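PDB 1WY0: geranylgeranyl pyrophosphate synthetase from Pyrococcus horikoshii, which probably builds geranylgeranyl diphosphate by joining isopentenyl diphosphate units to an allylic prenyl diphosphate, as trans-prenyltransferases do. Local coordinates for residues A[143-148]-A[178-183]; A[84-89]-A[151-156]; A[135-140]-A[189-194]. All blocks are in the same frame, centred on the assembly; numbering follows the deposited sequence.

Contact 1 (A[143-148]-A[178-183]); sequences VKASNE and TGALFE
The helices bearing Ala145 and Ala180 run antiparallel, their short axes 167° apart and 8.4 Å from each other at closest approach. They are successive helices, 132-159 and 167-193, of the all-helical isoprenoid synthase fold, and together they make a helical hairpin. Small residues let the backbones come this close: the CA atoms of Ala145 and Ala180 are just 5.2 Å apart. No hydrogen bond joins the segments here, so the contact rests on van der Waals packing. Both methyl groups point at the opposing helix, yet they do not meet squarely: Ala145 CB settles against the backbone, 3.9 Å from Ala180 O, while the two CB atoms are 4.4 Å apart.

One turn on, Glu148 covers the methyl of Ala180. CB already lies against that methyl, and with CG anti to the carbonyl carbon (chi1 -80°) the extended chain brings the carboxylate onto it as well. The carboxylate has its polar partner in Arg208, which forms salt bridges to both Glu148 and Glu183. It probably offsets the repulsion between these two carboxylates, whose OE2 (Glu148) and OE1 (Glu183) are 5.1 Å apart. Ser146 and Asn147 instead serve the dimer, each hydrogen-bonding to Ser119 of the second subunit. The closest approach between the two segments is Glu148 OE1 to Ala180 CB, 3.4 Å.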
loop_
_atom_site.group_PDB
_atom_site.type_symbol
_atom_site.label_atom_id
_atom_site.label_comp_id
_atom_site.label_asym_id
_atom_site.label_seq_id
_atom_site.Cartn_x
_atom_site.Cartn_y
_atom_site.Cartn_z
ATOM N N VAL A 143 8.198 7.131 6.088
ATOM C CA VAL A 143 7.004 7.624 5.434
ATOM C C VAL A 143 7.358 8.567 4.289
ATOM O O VAL A 143 6.812 8.450 3.192
ATOM C CB VAL A 143 6.087 8.336 6.441
ATOM C CG1 VAL A 143 5.215 9.356 5.734
ATOM C CG2 VAL A 143 5.219 7.304 7.150
ATOM N N LYS A 144 8.269 9.501 4.520
ATOM C CA LYS A 144 8.634 10.416 3.443
ATOM C C LYS A 144 9.314 9.704 2.280
ATOM O O LYS A 144 9.161 10.111 1.134
ATOM C CB LYS A 144 9.540 11.529 3.953
ATOM C CG LYS A 144 10.337 12.232 2.843
ATOM C CD LYS A 144 9.523 13.308 2.106
ATOM C CE LYS A 144 8.575 12.744 1.033
ATOM N NZ LYS A 144 7.192 13.301 1.197
ATOM N N ALA A 145 10.072 8.653 2.558
ATOM C CA ALA A 145 10.736 7.924 1.484
ATOM C C ALA A 145 9.666 7.140 0.735
ATOM O O ALA A 145 9.729 6.978 -0.481
ATOM C CB ALA A 145 11.796 6.979 2.049
ATOM N N SER A 146 8.680 6.649 1.475
ATOM C CA SER A 146 7.572 5.917 0.876
ATOM C C SER A 146 6.872 6.828 -0.143
ATOM O O SER A 146 6.662 6.440 -1.288
ATOM C CB SER A 146 6.577 5.497 1.953
ATOM O OG SER A 146 5.424 4.919 1.369
ATOM N N ASN A 147 6.526 8.040 0.277
ATOM C CA ASN A 147 5.860 8.986 -0.609
ATOM C C ASN A 147 6.720 9.291 -1.854
ATOM O O ASN A 147 6.212 9.304 -2.974
ATOM C CB ASN A 147 5.536 10.297 0.130
ATOM C CG ASN A 147 4.515 10.118 1.252
ATOM O OD1 ASN A 147 3.534 9.375 1.120
ATOM N ND2 ASN A 147 4.732 10.825 2.356
ATOM N N GLU A 148 8.016 9.525 -1.660
ATOM C CA GLU A 148 8.915 9.805 -2.786
ATOM C C GLU A 148 8.944 8.655 -3.781
ATOM O O GLU A 148 9.018 8.863 -4.994
ATOM C CB GLU A 148 10.343 10.024 -2.305
ATOM C CG GLU A 148 10.655 11.375 -1.736
ATOM C CD GLU A 148 12.118 11.437 -1.342
ATOM O OE1 GLU A 148 12.961 11.383 -2.269
ATOM O OE2 GLU A 148 12.423 11.518 -0.130
ATOM N N THR A 178 14.538 4.943 -6.575
ATOM C CA THR A 178 15.501 4.095 -5.873
ATOM C C THR A 178 16.294 4.856 -4.802
ATOM O O THR A 178 16.612 4.340 -3.737
ATOM C CB THR A 178 16.460 3.511 -6.912
ATOM O OG1 THR A 178 17.012 4.574 -7.686
ATOM C CG2 THR A 178 15.712 2.553 -7.846
ATOM N N GLY A 179 16.653 6.111 -5.134
ATOM C CA GLY A 179 17.504 6.890 -4.234
ATOM C C GLY A 179 16.888 7.059 -2.842
ATOM O O GLY A 179 17.549 6.924 -1.821
ATOM N N ALA A 180 15.590 7.419 -2.824
ATOM C CA ALA A 180 14.943 7.745 -1.554
ATOM C C ALA A 180 15.076 6.625 -0.516
ATOM O O ALA A 180 15.452 6.840 0.630
ATOM C CB ALA A 180 13.465 8.031 -1.828
ATOM N N LEU A 181 14.704 5.402 -0.940
ATOM C CA LEU A 181 14.718 4.283 -0.001
ATOM C C LEU A 181 16.136 3.935 0.461
ATOM O O LEU A 181 16.357 3.466 1.570
ATOM C CB LEU A 181 14.078 3.073 -0.682
ATOM C CG LEU A 181 13.631 2.005 0.320
ATOM C CD1 LEU A 181 12.631 2.551 1.340
ATOM C CD2 LEU A 181 12.951 0.812 -0.351
ATOM N N PHE A 182 17.091 4.157 -0.431
ATOM C CA PHE A 182 18.464 3.852 -0.085
ATOM C C PHE A 182 18.916 4.865 0.949
ATOM O O PHE A 182 19.510 4.508 1.960
ATOM C CB PHE A 182 19.368 3.908 -1.312
ATOM C CG PHE A 182 20.169 2.656 -1.518
ATOM C CD1 PHE A 182 19.650 1.597 -2.248
ATOM C CD2 PHE A 182 21.430 2.522 -0.950
ATOM C CE1 PHE A 182 20.369 0.420 -2.410
ATOM C CE2 PHE A 182 22.164 1.342 -1.105
ATOM C CZ PHE A 182 21.630 0.293 -1.834
ATOM N N GLU A 183 18.611 6.131 0.702
ATOM C CA GLU A 183 18.980 7.189 1.635
ATOM C C GLU A 183 18.353 6.905 2.999
ATOM O O GLU A 183 19.005 7.041 4.038
ATOM C CB GLU A 183 18.485 8.539 1.124
ATOM C CG GLU A 183 18.501 9.629 2.178
ATOM C CD GLU A 183 17.995 10.945 1.650
ATOM O OE1 GLU A 183 16.952 11.401 2.136
ATOM O OE2 GLU A 183 18.623 11.522 0.742
#

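Contact 2 (A[84-89]-A[151-156]); sequences VHDDIM and EGQARD
The carboxylate of Asp86 and the amide of Gln153 meet from opposite directions, their planes 33° apart. Asp86 OD1 stands over one face of the amide, 3.4 Å from Gln153 CD, and the distance to Gln153 NE2 is hardly shorter at 3.2 Å. With the oxygen above the amide plane, the N-H bonds do not aim at it, and the pair makes no proper hydrogen bond. Beside the amide, rather than over that face, comes the sulfur of Met89, with SD 3.8 Å from Gln153 NE2.

Gln153 gets there by setting CG anti to its backbone N (chi1 176°) and then bending at chi2. Its other amide atom, OE1, has a firmer partner in Lys177, which also makes a salt bridge to Asp156. Leu112 of the second subunit packs on both Met89 and Gln153.

Asp86 and Asp87 open the DDxxD sequence of helix 69-90, the first aspartate-rich motif of polyprenyl synthetases, which in relatives binds the magnesium ions that hold the allylic diphosphate. By analogy with relatives the contact probably lies beside the active site, where this motif faces the GQxxD sequence that includes Gln153.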
loop_
_atom_site.group_PDB
_atom_site.type_symbol
_atom_site.label_atom_id
_atom_site.label_comp_id
_atom_site.label_asym_id
_atom_site.label_seq_id
_atom_site.Cartn_x
_atom_site.Cartn_y
_atom_site.Cartn_z
ATOM N N VAL A 84 6.651 -5.952 -6.278
ATOM C CA VAL A 84 5.428 -6.632 -6.685
ATOM C C VAL A 84 4.543 -5.728 -7.545
ATOM O O VAL A 84 4.059 -6.100 -8.606
ATOM C CB VAL A 84 4.672 -7.043 -5.420
ATOM C CG1 VAL A 84 3.330 -7.671 -5.790
ATOM C CG2 VAL A 84 5.490 -8.045 -4.629
ATOM N N HIS A 85 4.307 -4.508 -7.028
ATOM C CA HIS A 85 3.436 -3.576 -7.734
ATOM C C HIS A 85 4.064 -3.084 -9.041
ATOM O O HIS A 85 3.408 -2.917 -10.061
ATOM C CB HIS A 85 3.161 -2.389 -6.810
ATOM C CG HIS A 85 2.059 -2.744 -5.847
ATOM N ND1 HIS A 85 1.499 -1.851 -4.995
ATOM C CD2 HIS A 85 1.433 -3.982 -5.668
ATOM C CE1 HIS A 85 0.554 -2.535 -4.321
ATOM N NE2 HIS A 85 0.493 -3.814 -4.703
ATOM N N ASP A 86 5.380 -2.809 -8.972
ATOM C CA ASP A 86 6.075 -2.312 -10.153
ATOM C C ASP A 86 6.114 -3.357 -11.272
ATOM O O ASP A 86 6.114 -3.048 -12.456
ATOM C CB ASP A 86 7.499 -1.932 -9.744
ATOM C CG ASP A 86 7.491 -0.540 -9.127
ATOM O OD1 ASP A 86 6.405 0.030 -9.014
ATOM O OD2 ASP A 86 8.555 -0.052 -8.756
ATOM N N ASP A 87 6.190 -4.635 -10.857
ATOM C CA ASP A 87 6.212 -5.706 -11.846
ATOM C C ASP A 87 4.886 -5.794 -12.605
ATOM O O ASP A 87 4.824 -6.210 -13.755
ATOM C CB ASP A 87 6.492 -7.023 -11.118
ATOM C CG ASP A 87 7.996 -7.244 -11.047
ATOM O OD1 ASP A 87 8.729 -6.332 -11.429
ATOM O OD2 ASP A 87 8.416 -8.315 -10.617
ATOM N N ILE A 88 3.816 -5.423 -11.902
ATOM C CA ILE A 88 2.476 -5.441 -12.489
ATOM C C ILE A 88 2.414 -4.360 -13.553
ATOM O O ILE A 88 1.895 -4.564 -14.647
ATOM C CB ILE A 88 1.363 -5.117 -11.449
ATOM C CG1 ILE A 88 1.209 -6.260 -10.453
ATOM C CG2 ILE A 88 0.042 -4.871 -12.171
ATOM C CD1 ILE A 88 0.210 -5.992 -9.360
ATOM N N MET A 89 2.964 -3.205 -13.212
ATOM C CA MET A 89 2.970 -2.059 -14.103
ATOM C C MET A 89 3.902 -2.207 -15.295
ATOM O O MET A 89 3.508 -1.939 -16.431
ATOM C CB MET A 89 3.325 -0.806 -13.303
ATOM C CG MET A 89 2.311 -0.499 -12.210
ATOM S SD MET A 89 2.683 1.025 -11.361
ATOM C CE MET A 89 2.138 0.682 -9.702
ATOM N N GLU A 151 5.958 8.741 -5.860
ATOM C CA GLU A 151 6.104 9.890 -6.752
ATOM C C GLU A 151 7.089 9.606 -7.870
ATOM O O GLU A 151 6.847 9.967 -9.011
ATOM C CB GLU A 151 6.541 11.122 -5.958
ATOM C CG GLU A 151 5.396 11.789 -5.210
ATOM C CD GLU A 151 5.882 12.775 -4.181
ATOM O OE1 GLU A 151 7.112 13.006 -4.125
ATOM O OE2 GLU A 151 5.039 13.322 -3.428
ATOM N N GLY A 152 8.190 8.938 -7.543
ATOM C CA GLY A 152 9.180 8.606 -8.550
ATOM C C GLY A 152 8.638 7.596 -9.539
ATOM O O GLY A 152 8.930 7.663 -10.735
ATOM N N GLN A 153 7.855 6.642 -9.052
ATOM C CA GLN A 153 7.283 5.646 -9.934
ATOM C C GLN A 153 6.196 6.296 -10.809
ATOM O O GLN A 153 6.031 5.931 -11.967
ATOM C CB GLN A 153 6.715 4.482 -9.113
ATOM C CG GLN A 153 6.005 3.416 -9.937
ATOM C CD GLN A 153 6.889 2.777 -10.999
ATOM O OE1 GLN A 153 8.045 3.168 -11.174
ATOM N NE2 GLN A 153 6.349 1.793 -11.714
ATOM N N ALA A 154 5.470 7.265 -10.258
ATOM C CA ALA A 154 4.429 7.963 -11.015
ATOM C C ALA A 154 5.066 8.708 -12.194
ATOM O O ALA A 154 4.604 8.617 -13.329
ATOM C CB ALA A 154 3.699 8.950 -10.124
ATOM N N ARG A 155 6.125 9.455 -11.921
ATOM C CA ARG A 155 6.806 10.182 -12.985
ATOM C C ARG A 155 7.330 9.195 -14.013
ATOM O O ARG A 155 7.377 9.492 -15.201
ATOM C CB ARG A 155 7.978 10.986 -12.428
ATOM C CG ARG A 155 7.601 12.004 -11.389
ATOM C CD ARG A 155 8.742 12.976 -11.205
ATOM N NE ARG A 155 9.056 13.176 -9.804
ATOM C CZ ARG A 155 8.605 14.180 -9.060
ATOM N NH1 ARG A 155 7.809 15.102 -9.580
ATOM N NH2 ARG A 155 8.963 14.257 -7.788
ATOM N N ASP A 156 7.718 8.011 -13.553
ATOM C CA ASP A 156 8.235 7.002 -14.466
ATOM C C ASP A 156 7.120 6.516 -15.384
ATOM O O ASP A 156 7.364 6.209 -16.554
ATOM C CB ASP A 156 8.857 5.831 -13.696
ATOM C CG ASP A 156 9.819 5.022 -14.555
ATOM O OD1 ASP A 156 10.489 5.620 -15.435
ATOM O OD2 ASP A 156 9.930 3.796 -14.353
#

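Contact 3 (A[135-140]-A[189-194]); sequences KARVLE and GGIIGT
Arg137 is the first residue of 135-140 to reach across, and it does so with its side chain from CG outward. CG is anti to the backbone N (chi1 -169°) and the chain stays extended to NE, which carries the guanidinium over Ile191. The isoleucine lies across it obliquely: Ile191 CD1 comes to 3.5 Å from Arg137 NE, and Ile191 CG1 sits 3.9 Å above the guanidinium plane, over its centre. A flat cationic group is thus packed by one face on aliphatic carbon, while its NH2 makes a salt bridge to Glu197. With an alanine here, a gap would probably open over Ile191, and Glu197 would probably lose this cationic mate.

Val138 follows, and its CG2 does the touching. The side chains of Val138 and Ile192 meet at about a right angle, with Val138 CG2 3.6 Å from Ile192 CD1. The valine and Ile191 side chains run past each other in opposite senses, with Val138 CG2 4.1 Å from Ile191 CG2, so the valine is set against two consecutive isoleucines. Next in line, Leu139 turns to the dimer interface and packs on Ala126 of the second subunit.

The segments are nearly exactly antiparallel, at 176°, with the short axes 10.0 Å apart at closest approach. Here the start of helix 132-159 meets the C-terminal part of helix 167-193, at the end of the hairpin away from its connecting loop. Lys134 adds a polar tie to Ile191 O. Helix 197-224 flanks both partners, with Ile200 touching Arg137 and Ile191, while Ile192 reaches the loop residues Thr58 and Ile130.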
loop_
_atom_site.group_PDB
_atom_site.type_symbol
_atom_site.label_atom_id
_atom_site.label_comp_id
_atom_site.label_asym_id
_atom_site.label_seq_id
_atom_site.Cartn_x
_atom_site.Cartn_y
_atom_site.Cartn_z
ATOM N N LYS A 135 11.909 6.477 17.599
ATOM C CA LYS A 135 10.831 5.811 16.868
ATOM C C LYS A 135 10.060 6.786 15.979
ATOM O O LYS A 135 9.835 6.560 14.797
ATOM C CB LYS A 135 9.877 5.205 17.903
ATOM C CG LYS A 135 9.033 4.062 17.331
ATOM C CD LYS A 135 8.853 2.921 18.336
ATOM C CE LYS A 135 7.795 1.908 17.891
ATOM N NZ LYS A 135 7.549 0.944 18.963
ATOM N N ALA A 136 9.597 7.879 16.607
ATOM C CA ALA A 136 8.807 8.855 15.866
ATOM C C ALA A 136 9.582 9.424 14.671
ATOM O O ALA A 136 9.032 9.745 13.628
ATOM C CB ALA A 136 8.411 9.981 16.822
ATOM N N ARG A 137 10.904 9.576 14.864
ATOM C CA ARG A 137 11.728 10.141 13.795
ATOM C C ARG A 137 12.067 9.102 12.720
ATOM O O ARG A 137 12.400 9.431 11.590
ATOM C CB ARG A 137 13.015 10.688 14.422
ATOM C CG ARG A 137 13.819 11.535 13.431
ATOM C CD ARG A 137 15.205 11.926 13.969
ATOM N NE ARG A 137 15.945 12.658 12.937
ATOM C CZ ARG A 137 17.215 13.034 13.186
ATOM N NH1 ARG A 137 17.789 12.746 14.342
ATOM N NH2 ARG A 137 17.890 13.696 12.247
ATOM N N VAL A 138 11.978 7.823 13.070
ATOM C CA VAL A 138 12.244 6.746 12.122
ATOM C C VAL A 138 10.999 6.548 11.257
ATOM O O VAL A 138 11.093 6.413 10.043
ATOM C CB VAL A 138 12.582 5.419 12.851
ATOM C CG1 VAL A 138 12.610 4.261 11.857
ATOM C CG2 VAL A 138 13.939 5.532 13.539
ATOM N N LEU A 139 9.834 6.537 11.896
ATOM C CA LEU A 139 8.571 6.373 11.190
ATOM C C LEU A 139 8.429 7.464 10.142
ATOM O O LEU A 139 7.977 7.201 9.030
ATOM C CB LEU A 139 7.398 6.458 12.166
ATOM C CG LEU A 139 5.981 6.518 11.574
ATOM C CD1 LEU A 139 5.653 5.218 10.878
ATOM C CD2 LEU A 139 4.981 6.786 12.672
ATOM N N GLU A 140 8.829 8.683 10.495
ATOM C CA GLU A 140 8.720 9.821 9.593
ATOM C C GLU A 140 9.706 9.822 8.428
ATOM O O GLU A 140 9.448 10.438 7.392
ATOM C CB GLU A 140 8.831 11.132 10.383
ATOM C CG GLU A 140 9.041 12.357 9.515
ATOM C CD GLU A 140 8.782 13.663 10.252
ATOM O OE1 GLU A 140 9.002 13.713 11.485
ATOM O OE2 GLU A 140 8.369 14.645 9.593
ATOM N N GLY A 189 19.636 4.159 9.885
ATOM C CA GLY A 189 20.655 3.430 10.608
ATOM C C GLY A 189 21.265 4.388 11.609
ATOM O O GLY A 189 21.291 4.113 12.808
ATOM N N GLY A 190 21.744 5.523 11.113
ATOM C CA GLY A 190 22.342 6.517 11.985
ATOM C C GLY A 190 21.453 6.864 13.166
ATOM O O GLY A 190 21.811 6.612 14.319
ATOM N N ILE A 191 20.286 7.433 12.873
ATOM C CA ILE A 191 19.329 7.870 13.884
ATOM C C ILE A 191 19.220 6.880 15.050
ATOM O O ILE A 191 19.080 7.249 16.207
ATOM C CB ILE A 191 17.963 8.034 13.216
ATOM C CG1 ILE A 191 17.969 9.247 12.282
ATOM C CG2 ILE A 191 16.884 8.274 14.290
ATOM C CD1 ILE A 191 16.607 9.483 11.627
ATOM N N ILE A 192 19.245 5.577 14.706
ATOM C CA ILE A 192 19.051 4.565 15.740
ATOM C C ILE A 192 20.253 4.464 16.681
ATOM O O ILE A 192 20.183 3.902 17.764
ATOM C CB ILE A 192 18.823 3.214 15.057
ATOM C CG1 ILE A 192 17.468 3.199 14.348
ATOM C CG2 ILE A 192 18.812 2.093 16.113
ATOM C CD1 ILE A 192 16.304 3.425 15.314
ATOM N N GLY A 193 21.398 5.001 16.222
ATOM C CA GLY A 193 22.581 4.816 17.055
ATOM C C GLY A 193 23.351 6.120 17.334
ATOM O O GLY A 193 24.405 6.118 17.959
ATOM N N THR A 194 22.825 7.256 16.834
ATOM C CA THR A 194 23.592 8.487 17.022
ATOM C C THR A 194 22.707 9.737 16.981
ATOM O O THR A 194 21.721 9.816 16.262
ATOM C CB THR A 194 24.642 8.572 15.916
ATOM O OG1 THR A 194 25.615 9.555 16.274
ATOM C CG2 THR A 194 23.983 8.989 14.596
#

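Overall arrangement
Helix 132-159 carries one segment of every contact, in the order contact 3, contact 1, contact 2 from its N-terminal end. Contacts 3 and 1 join it to the same partner, helix 167-193, with centres 14 Å apart and contact 1 nested inside the chain loop that contact 3 closes. Contact 2, whose centre is 13 Å from that of contact 1, turns instead to helix 69-90 and the aspartate-rich region of the presumed active site. Contact 3 is remote from it, the centres of contacts 2 and 3 being 27 Å apart. A bound mercury ion, probably the one at Tyr81 and Cys150, lies about 5 Å from Gln153's side chain; Glu148's is about 9 Å from a mercury ion.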